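Local coordinates for protein Pvc1 (Photorhabdus asymbiotica subsp. asymbiotica, PDB 6J0B) that probably forms, by self-association, the inner tube of an extracellular contractile injection system, the conduit within its contractile sheath through which cargo is delivered, at the interface of chains A and B and the interface of chains A and C. Sequence-based numbering; all coordinates share one arbitrary frame. Chains: chain A/B/C, Pvc1.

Contact 1: the interface of chains A and B. Residues chain A 87-92, 114; chain B 2-3, 5, 8.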
ATOM      1  N   ASN A  87      10.423   8.561 -30.957  1.00 26.83           N
ATOM      2  CA  ASN A  87       9.554   9.504 -30.271  1.00 26.83           C
ATOM      3  C   ASN A  87       8.591  10.174 -31.230  1.00 26.83           C
ATOM      4  O   ASN A  87       7.866  11.087 -30.828  1.00 26.83           O
ATOM      5  CB  ASN A  87      10.377  10.566 -29.531  1.00 26.83           C
ATOM      6  CG  ASN A  87      11.168  11.458 -30.467  1.00 26.83           C
ATOM      7  OD1 ASN A  87      11.567  11.043 -31.551  1.00 26.83           O
ATOM      8  ND2 ASN A  87      11.407  12.690 -30.045  1.00 26.83           N
ATOM      9  N   GLN A  88       8.567   9.737 -32.483  1.00 26.57           N
ATOM     10  CA  GLN A  88       7.797  10.377 -33.536  1.00 26.57           C
ATOM     11  C   GLN A  88       6.502   9.607 -33.730  1.00 26.57           C
ATOM     12  O   GLN A  88       6.516   8.439 -34.126  1.00 26.57           O
ATOM     13  CB  GLN A  88       8.597  10.430 -34.831  1.00 26.57           C
ATOM     14  CG  GLN A  88       9.925  11.119 -34.692  1.00 26.57           C
ATOM     15  CD  GLN A  88      10.657  11.215 -36.003  1.00 26.57           C
ATOM     16  OE1 GLN A  88      10.171  10.751 -37.033  1.00 26.57           O
ATOM     17  NE2 GLN A  88      11.835  11.816 -35.977  1.00 26.57           N
ATOM     18  N   VAL A  89       5.388  10.268 -33.458  1.00 26.75           N
ATOM     19  CA  VAL A  89       4.061   9.735 -33.709  1.00 26.75           C
ATOM     20  C   VAL A  89       3.237  10.891 -34.254  1.00 26.75           C
ATOM     21  O   VAL A  89       3.549  12.060 -34.018  1.00 26.75           O
ATOM     22  CB  VAL A  89       3.458   9.120 -32.422  1.00 26.75           C
ATOM     23  CG1 VAL A  89       3.154  10.189 -31.414  1.00 26.75           C
ATOM     24  CG2 VAL A  89       2.229   8.270 -32.708  1.00 26.75           C
ATOM     25  N   GLU A  90       2.222  10.577 -35.045  1.00 27.92           N
ATOM     26  CA  GLU A  90       1.303  11.612 -35.491  1.00 27.92           C
ATOM     27  C   GLU A  90       0.285  11.877 -34.395  1.00 27.92           C
ATOM     28  O   GLU A  90      -0.527  11.005 -34.069  1.00 27.92           O
ATOM     29  CB  GLU A  90       0.603  11.208 -36.781  1.00 27.92           C
ATOM     30  CG  GLU A  90      -0.371  12.258 -37.258  1.00 27.92           C
ATOM     31  CD  GLU A  90      -1.228  11.781 -38.404  1.00 27.92           C
ATOM     32  OE1 GLU A  90      -1.797  12.633 -39.116  1.00 27.92           O
ATOM     33  OE2 GLU A  90      -1.334  10.551 -38.593  1.00 27.92           O
ATOM     34  N   LYS A  91       0.340  13.068 -33.815  1.00 24.02           N
ATOM     35  CA  LYS A  91      -0.654  13.504 -32.853  1.00 24.02           C
ATOM     36  C   LYS A  91      -1.818  14.134 -33.595  1.00 24.02           C
ATOM     37  O   LYS A  91      -1.629  14.800 -34.615  1.00 24.02           O
ATOM     38  CB  LYS A  91      -0.054  14.505 -31.874  1.00 24.02           C
ATOM     39  CG  LYS A  91       1.254  14.064 -31.275  1.00 24.02           C
ATOM     40  CD  LYS A  91       1.736  15.067 -30.264  1.00 24.02           C
ATOM     41  CE  LYS A  91       2.843  14.497 -29.421  1.00 24.02           C
ATOM     42  NZ  LYS A  91       3.255  15.458 -28.371  1.00 24.02           N
ATOM     43  N   LYS A  92      -3.025  13.919 -33.088  1.00 24.14           N
ATOM     44  CA  LYS A  92      -4.208  14.449 -33.739  1.00 24.14           C
ATOM     45  C   LYS A  92      -5.241  14.816 -32.690  1.00 24.14           C
ATOM     46  O   LYS A  92      -5.188  14.360 -31.548  1.00 24.14           O
ATOM     47  CB  LYS A  92      -4.780  13.451 -34.747  1.00 24.14           C
ATOM     48  CG  LYS A  92      -4.928  12.066 -34.205  1.00 24.14           C
ATOM     49  CD  LYS A  92      -5.216  11.062 -35.298  1.00 24.14           C
ATOM     50  CE  LYS A  92      -4.039  10.871 -36.213  1.00 24.14           C
ATOM     51  NZ  LYS A  92      -4.252   9.689 -37.081  1.00 24.14           N
ATOM     52  N   ASN A 114      -3.513  17.408 -29.403  1.00 23.55           N
ATOM     53  CA  ASN A 114      -2.226  16.705 -29.454  1.00 23.55           C
ATOM     54  C   ASN A 114      -2.279  15.333 -28.789  1.00 23.55           C
ATOM     55  O   ASN A 114      -1.353  14.938 -28.082  1.00 23.55           O
ATOM     56  CB  ASN A 114      -1.105  17.541 -28.833  1.00 23.55           C
ATOM     57  CG  ASN A 114      -0.740  18.746 -29.660  1.00 23.55           C
ATOM     58  OD1 ASN A 114      -0.624  19.856 -29.149  1.00 23.55           O
ATOM     59  ND2 ASN A 114      -0.527  18.532 -30.937  1.00 23.55           N
TER
ATOM     60  N   SER B   2      -2.541  18.885 -33.164  1.00 36.80           N
ATOM     61  CA  SER B   2      -2.268  18.183 -34.404  1.00 36.80           C
ATOM     62  C   SER B   2      -0.842  18.382 -34.911  1.00 36.80           C
ATOM     63  O   SER B   2      -0.636  18.996 -35.954  1.00 36.80           O
ATOM     64  CB  SER B   2      -3.260  18.639 -35.468  1.00 36.80           C
ATOM     65  OG  SER B   2      -2.914  18.123 -36.736  1.00 36.80           O
ATOM     66  N   THR B   3       0.143  17.853 -34.189  1.00 37.51           N
ATOM     67  CA  THR B   3       1.530  17.959 -34.623  1.00 37.51           C
ATOM     68  C   THR B   3       1.825  16.917 -35.695  1.00 37.51           C
ATOM     69  O   THR B   3       1.556  15.727 -35.508  1.00 37.51           O
ATOM     70  CB  THR B   3       2.489  17.784 -33.445  1.00 37.51           C
ATOM     71  OG1 THR B   3       2.048  18.579 -32.340  1.00 37.51           O
ATOM     72  CG2 THR B   3       3.880  18.236 -33.835  1.00 37.51           C
ATOM     73  N   THR B   5       4.300  14.575 -38.100  1.00 36.95           N
ATOM     74  CA  THR B   5       5.407  13.722 -37.684  1.00 36.95           C
ATOM     75  C   THR B   5       6.763  14.251 -38.132  1.00 36.95           C
ATOM     76  O   THR B   5       7.784  13.833 -37.581  1.00 36.95           O
ATOM     77  CB  THR B   5       5.211  12.293 -38.195  1.00 36.95           C
ATOM     78  OG1 THR B   5       6.242  11.453 -37.667  1.00 36.95           O
ATOM     79  CG2 THR B   5       5.256  12.243 -39.712  1.00 36.95           C
ATOM     80  N   ILE B   8       7.884  16.920 -35.295  1.00 30.46           N
ATOM     81  CA  ILE B   8       8.486  16.336 -34.100  1.00 30.46           C
ATOM     82  C   ILE B   8       9.973  16.081 -34.317  1.00 30.46           C
ATOM     83  O   ILE B   8      10.779  16.212 -33.387  1.00 30.46           O
ATOM     84  CB  ILE B   8       7.712  15.058 -33.715  1.00 30.46           C
ATOM     85  CG1 ILE B   8       6.260  15.420 -33.399  1.00 30.46           C
ATOM     86  CG2 ILE B   8       8.341  14.334 -32.532  1.00 30.46           C
ATOM     87  CD1 ILE B   8       5.450  14.311 -32.803  1.00 30.46           C
TER
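The side-chain amide nitrogen ND2 of A:Asn114 is the best-held polar atom: one hydrogen bond, donated to the hydroxyl OG1 of B:Thr3 at 2.9 Å, grips it from chain B. The nitrogen of B:Ser2 also lies close, but its N-H points away, so no hydrogen bond joins it to the amide. Pvc1 belongs to the gp19 family of phage-type tail tube proteins, and here the N-terminal segment of one subunit, leading into helix 5-11, lies along the loop 87-91 of a neighbour. A:Asn114 has a backbone of positive phi (60°) just after strand 108-113; its CG stands anti to the carbonyl carbon, and the side chain crosses B:Thr3 obliquely, presenting ND2 to the hydroxyl. B:Thr3 turns OG1 anti to its own carbonyl carbon (chi1 -47°), which sets the hydroxyl toward the amide. The backbone carbonyl of the same threonine receives a weak hydrogen bond from the N-H of A:Lys91, N to O 3.4 Å. The A:Lys91 side chain runs extended alongside B:Thr3, the two pointing the same way, with CD 4.1 Å from the threonine OG1; its contact is through the aliphatic chain. Along the helix, B:Ile8 gives up 66 Å² of surface, more than any other residue here. Its two branches part: CG2 faces the carbonyl oxygen of A:Asn87 at 3.7 Å, while CD1, at the end of an extended chain (chi2 -171°), meets the carbonyl oxygen of A:Val89. A:Gln88 runs antiparallel to this isoleucine and lies across B:Thr5, nearly perpendicular to it. There B:Thr5 OG1, anti to its backbone N, touches CB of A:Gln88 at 3.8 Å. Within chain A, NZ of A:Lys92 reaches OE2 of A:Glu90 in a salt bridge whose hydrogen bond is weak, 3.4 Å from NZ to OE2.

Contact 2: the interface of chains A and C. Residues chain A 9-10, 12-14, 98, 107-108, 146, 149; chain C 70-72, 74-75, 133.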
ATOM      1  N   ALA A   9     -35.514  21.081 -24.724  1.00 32.33           N
ATOM      2  CA  ALA A   9     -34.230  21.346 -25.359  1.00 32.33           C
ATOM      3  C   ALA A   9     -33.438  22.439 -24.655  1.00 32.33           C
ATOM      4  O   ALA A   9     -32.218  22.504 -24.826  1.00 32.33           O
ATOM      5  CB  ALA A   9     -34.441  21.736 -26.819  1.00 32.33           C
ATOM      6  N   VAL A  10     -34.094  23.287 -23.870  1.00 30.98           N
ATOM      7  CA  VAL A  10     -33.412  24.377 -23.183  1.00 30.98           C
ATOM      8  C   VAL A  10     -33.170  24.052 -21.712  1.00 30.98           C
ATOM      9  O   VAL A  10     -32.112  24.367 -21.168  1.00 30.98           O
ATOM     10  CB  VAL A  10     -34.227  25.675 -23.348  1.00 30.98           C
ATOM     11  CG1 VAL A  10     -33.462  26.866 -22.811  1.00 30.98           C
ATOM     12  CG2 VAL A  10     -34.575  25.890 -24.802  1.00 30.98           C
ATOM     13  N   TYR A  12     -33.568  20.918 -19.937  1.00 26.12           N
ATOM     14  CA  TYR A  12     -33.362  19.602 -19.350  1.00 26.12           C
ATOM     15  C   TYR A  12     -31.913  19.154 -19.501  1.00 26.12           C
ATOM     16  O   TYR A  12     -31.231  19.568 -20.440  1.00 26.12           O
ATOM     17  CB  TYR A  12     -34.290  18.588 -20.008  1.00 26.12           C
ATOM     18  CG  TYR A  12     -35.637  18.488 -19.345  1.00 26.12           C
ATOM     19  CD1 TYR A  12     -36.410  19.617 -19.125  1.00 26.12           C
ATOM     20  CD2 TYR A  12     -36.141  17.265 -18.944  1.00 26.12           C
ATOM     21  CE1 TYR A  12     -37.637  19.530 -18.521  1.00 26.12           C
ATOM     22  CE2 TYR A  12     -37.369  17.168 -18.342  1.00 26.12           C
ATOM     23  CZ  TYR A  12     -38.111  18.303 -18.133  1.00 26.12           C
ATOM     24  OH  TYR A  12     -39.338  18.210 -17.529  1.00 26.12           O
ATOM     25  N   PRO A  13     -31.411  18.314 -18.594  1.00 23.72           N
ATOM     26  CA  PRO A  13     -30.035  17.829 -18.723  1.00 23.72           C
ATOM     27  C   PRO A  13     -29.867  16.901 -19.915  1.00 23.72           C
ATOM     28  O   PRO A  13     -30.827  16.362 -20.466  1.00 23.72           O
ATOM     29  CB  PRO A  13     -29.796  17.078 -17.411  1.00 23.72           C
ATOM     30  CG  PRO A  13     -30.810  17.580 -16.489  1.00 23.72           C
ATOM     31  CD  PRO A  13     -31.999  17.906 -17.309  1.00 23.72           C
ATOM     32  N   ILE A  14     -28.617  16.718 -20.307  1.00 23.05           N
ATOM     33  CA  ILE A  14     -28.266  16.009 -21.534  1.00 23.05           C
ATOM     34  C   ILE A  14     -27.886  14.577 -21.178  1.00 23.05           C
ATOM     35  O   ILE A  14     -27.035  14.379 -20.302  1.00 23.05           O
ATOM     36  CB  ILE A  14     -27.114  16.708 -22.270  1.00 23.05           C
ATOM     37  CG1 ILE A  14     -27.458  18.169 -22.520  1.00 23.05           C
ATOM     38  CG2 ILE A  14     -26.834  16.014 -23.575  1.00 23.05           C
ATOM     39  CD1 ILE A  14     -26.333  18.942 -23.121  1.00 23.05           C
ATOM     40  N   LEU A  98     -21.768  15.535 -27.521  1.00 23.11           N
ATOM     41  CA  LEU A  98     -23.102  15.028 -27.227  1.00 23.11           C
ATOM     42  C   LEU A  98     -24.095  15.530 -28.267  1.00 23.11           C
ATOM     43  O   LEU A  98     -24.170  16.730 -28.534  1.00 23.11           O
ATOM     44  CB  LEU A  98     -23.539  15.472 -25.835  1.00 23.11           C
ATOM     45  CG  LEU A  98     -22.786  14.908 -24.636  1.00 23.11           C
ATOM     46  CD1 LEU A  98     -23.064  15.744 -23.412  1.00 23.11           C
ATOM     47  CD2 LEU A  98     -23.199  13.481 -24.393  1.00 23.11           C
ATOM     48  N   LEU A 107     -24.993  19.313 -28.910  1.00 28.15           N
ATOM     49  CA  LEU A 107     -25.450  19.957 -27.688  1.00 28.15           C
ATOM     50  C   LEU A 107     -24.297  20.450 -26.828  1.00 28.15           C
ATOM     51  O   LEU A 107     -24.355  21.562 -26.300  1.00 28.15           O
ATOM     52  CB  LEU A 107     -26.323  18.989 -26.885  1.00 28.15           C
ATOM     53  CG  LEU A 107     -27.394  18.254 -27.692  1.00 28.15           C
ATOM     54  CD1 LEU A 107     -28.163  17.290 -26.823  1.00 28.15           C
ATOM     55  CD2 LEU A 107     -28.343  19.228 -28.351  1.00 28.15           C
ATOM     56  N   MET A 108     -23.250  19.644 -26.688  1.00 26.61           N
ATOM     57  CA  MET A 108     -22.022  20.026 -26.014  1.00 26.61           C
ATOM     58  C   MET A 108     -20.856  19.493 -26.826  1.00 26.61           C
ATOM     59  O   MET A 108     -21.019  18.599 -27.654  1.00 26.61           O
ATOM     60  CB  MET A 108     -21.960  19.480 -24.590  1.00 26.61           C
ATOM     61  CG  MET A 108     -22.660  20.331 -23.575  1.00 26.61           C
ATOM     62  SD  MET A 108     -21.806  21.888 -23.333  1.00 26.61           S
ATOM     63  CE  MET A 108     -23.127  22.821 -22.589  1.00 26.61           C
ATOM     64  N   MET A 146     -14.096  22.667 -23.068  1.00 27.53           N
ATOM     65  CA  MET A 146     -15.499  22.329 -23.231  1.00 27.53           C
ATOM     66  C   MET A 146     -16.198  23.497 -23.905  1.00 27.53           C
ATOM     67  O   MET A 146     -16.120  24.631 -23.428  1.00 27.53           O
ATOM     68  CB  MET A 146     -16.125  22.023 -21.872  1.00 27.53           C
ATOM     69  CG  MET A 146     -17.630  21.946 -21.826  1.00 27.53           C
ATOM     70  SD  MET A 146     -18.117  21.659 -20.113  1.00 27.53           S
ATOM     71  CE  MET A 146     -19.848  21.269 -20.274  1.00 27.53           C
ATOM     72  N   VAL A 149     -22.442  24.036 -27.346  1.00 32.28           N
ATOM     73  CA  VAL A 149     -23.036  23.733 -28.654  1.00 32.28           C
ATOM     74  C   VAL A 149     -21.996  23.619 -29.768  1.00 32.28           C
ATOM     75  O   VAL A 149     -21.183  22.696 -29.777  1.00 32.28           O
ATOM     76  CB  VAL A 149     -24.116  24.770 -29.030  1.00 32.28           C
ATOM     77  CG1 VAL A 149     -24.843  24.334 -30.272  1.00 32.28           C
ATOM     78  CG2 VAL A 149     -25.099  24.955 -27.886  1.00 32.28           C
TER
ATOM     79  N   VAL C  70     -25.049  18.256 -16.499  1.00 20.64           N
ATOM     80  CA  VAL C  70     -24.706  19.088 -17.650  1.00 20.64           C
ATOM     81  C   VAL C  70     -25.982  19.554 -18.331  1.00 20.64           C
ATOM     82  O   VAL C  70     -26.800  18.739 -18.763  1.00 20.64           O
ATOM     83  CB  VAL C  70     -23.807  18.324 -18.635  1.00 20.64           C
ATOM     84  CG1 VAL C  70     -23.628  19.110 -19.912  1.00 20.64           C
ATOM     85  CG2 VAL C  70     -22.466  18.049 -18.014  1.00 20.64           C
ATOM     86  N   PHE C  71     -26.140  20.861 -18.444  1.00 23.51           N
ATOM     87  CA  PHE C  71     -27.287  21.531 -19.021  1.00 23.51           C
ATOM     88  C   PHE C  71     -26.888  22.193 -20.339  1.00 23.51           C
ATOM     89  O   PHE C  71     -25.731  22.591 -20.497  1.00 23.51           O
ATOM     90  CB  PHE C  71     -27.836  22.561 -18.027  1.00 23.51           C
ATOM     91  CG  PHE C  71     -28.679  21.955 -16.943  1.00 23.51           C
ATOM     92  CD1 PHE C  71     -28.102  21.230 -15.915  1.00 23.51           C
ATOM     93  CD2 PHE C  71     -30.048  22.103 -16.950  1.00 23.51           C
ATOM     94  CE1 PHE C  71     -28.872  20.667 -14.929  1.00 23.51           C
ATOM     95  CE2 PHE C  71     -30.815  21.543 -15.954  1.00 23.51           C
ATOM     96  CZ  PHE C  71     -30.227  20.826 -14.950  1.00 23.51           C
ATOM     97  N   PRO C  72     -27.806  22.307 -21.314  1.00 27.55           N
ATOM     98  CA  PRO C  72     -27.362  22.544 -22.699  1.00 27.55           C
ATOM     99  C   PRO C  72     -26.820  23.933 -22.981  1.00 27.55           C
ATOM    100  O   PRO C  72     -25.947  24.078 -23.844  1.00 27.55           O
ATOM    101  CB  PRO C  72     -28.630  22.262 -23.515  1.00 27.55           C
ATOM    102  CG  PRO C  72     -29.722  22.519 -22.592  1.00 27.55           C
ATOM    103  CD  PRO C  72     -29.253  22.050 -21.266  1.00 27.55           C
ATOM    104  N   LYS C  74     -25.476  26.089 -20.549  1.00 30.78           N
ATOM    105  CA  LYS C  74     -24.749  26.665 -19.428  1.00 30.78           C
ATOM    106  C   LYS C  74     -23.482  25.877 -19.137  1.00 30.78           C
ATOM    107  O   LYS C  74     -23.542  24.670 -18.879  1.00 30.78           O
ATOM    108  CB  LYS C  74     -25.632  26.698 -18.174  1.00 30.78           C
ATOM    109  CG  LYS C  74     -26.566  27.904 -18.059  1.00 30.78           C
ATOM    110  CD  LYS C  74     -27.802  27.795 -18.946  1.00 30.78           C
ATOM    111  CE  LYS C  74     -28.541  26.485 -18.721  1.00 30.78           C
ATOM    112  NZ  LYS C  74     -29.675  26.303 -19.674  1.00 30.78           N
ATOM    113  N   THR C  75     -22.329  26.561 -19.205  1.00 31.32           N
ATOM    114  CA  THR C  75     -21.059  26.092 -18.631  1.00 31.32           C
ATOM    115  C   THR C  75     -20.484  27.252 -17.829  1.00 31.32           C
ATOM    116  O   THR C  75     -19.651  27.998 -18.343  1.00 31.32           O
ATOM    117  CB  THR C  75     -20.036  25.644 -19.698  1.00 31.32           C
ATOM    118  OG1 THR C  75     -19.456  26.801 -20.310  1.00 31.32           O
ATOM    119  CG2 THR C  75     -20.652  24.820 -20.773  1.00 31.32           C
ATOM    120  N   ALA C 133     -25.461  13.277 -18.006  1.00 20.63           N
ATOM    121  CA  ALA C 133     -24.106  13.807 -17.953  1.00 20.63           C
ATOM    122  C   ALA C 133     -23.925  14.671 -16.715  1.00 20.63           C
ATOM    123  O   ALA C 133     -24.526  15.742 -16.610  1.00 20.63           O
ATOM    124  CB  ALA C 133     -23.811  14.613 -19.213  1.00 20.63           C
TER
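This is a subunit-subunit interface between two copies of the tube protein, part backbone pairing and part apolar packing, through which the A segment 9-14, at and beyond the end of helix 5-11, is tied to the C loop 70-75 and to C:Ala133; it probably contributes to tube cohesion. A:Ile14 bonds with both backbone groups. Its N donates to the carbonyl O of C:Val70 at 3.1 Å, and its own O accepts from N of C:Ala133 at 3.0 Å, the latter nearly straight (170° at H). Both donors approach almost along the C=O axis, so the two bonds fix the backbone of A:Ile14, on both sides of its CA, against two separate parts of chain C. The A:Ile14 side chain, extended at chi2, crosses C:Pro72 obliquely, with CD1 3.8 Å from the proline CA. C:Pro72 loses 88 Å², the largest share of this patch: its ring atoms CG and CD abut carbonyl oxygens around the end of the helix, CG those of A:Ala9 and A:Val10 and CD that of A:Tyr12. A:Pro13 lies alongside C:Phe71, both pointing the same way, its CG 3.6 Å from the tip atom CZ and its N above the ring face, offset toward the rim. On the far side of C:Pro72, two methionines converge on C:Thr75. The extended A:Met146 meets it tip to tip, whereas A:Met108 bends at chi2 (-68°), passes it antiparallel and carries CE toward the carbonyl oxygens of C:Phe71 and C:Pro72. C:Thr75 points OG1 between its own N and C (chi1 76°), leaving CG2 3.7 Å from CE of A:Met108 and 3.7 Å from CE of A:Met146.

Contact 1 and contact 2 lie about 32 Å apart between the centres of their C-alpha atoms and share no residue of chain A, yet the same elements serve both. Strand 92-99 begins at contact 1 with A:Lys92 and approaches contact 2 at A:Leu98; strand 108-113 starts at contact 2 with A:Met108 and ends just before A:Asn114 of contact 1. Helix 5-11 is used twice over: its first turn, from chain B, docks in contact 1, and its last residues, from chain A, border contact 2. Each copy could thus engage different neighbours through one N-terminal helix, consistent with a repeating tube.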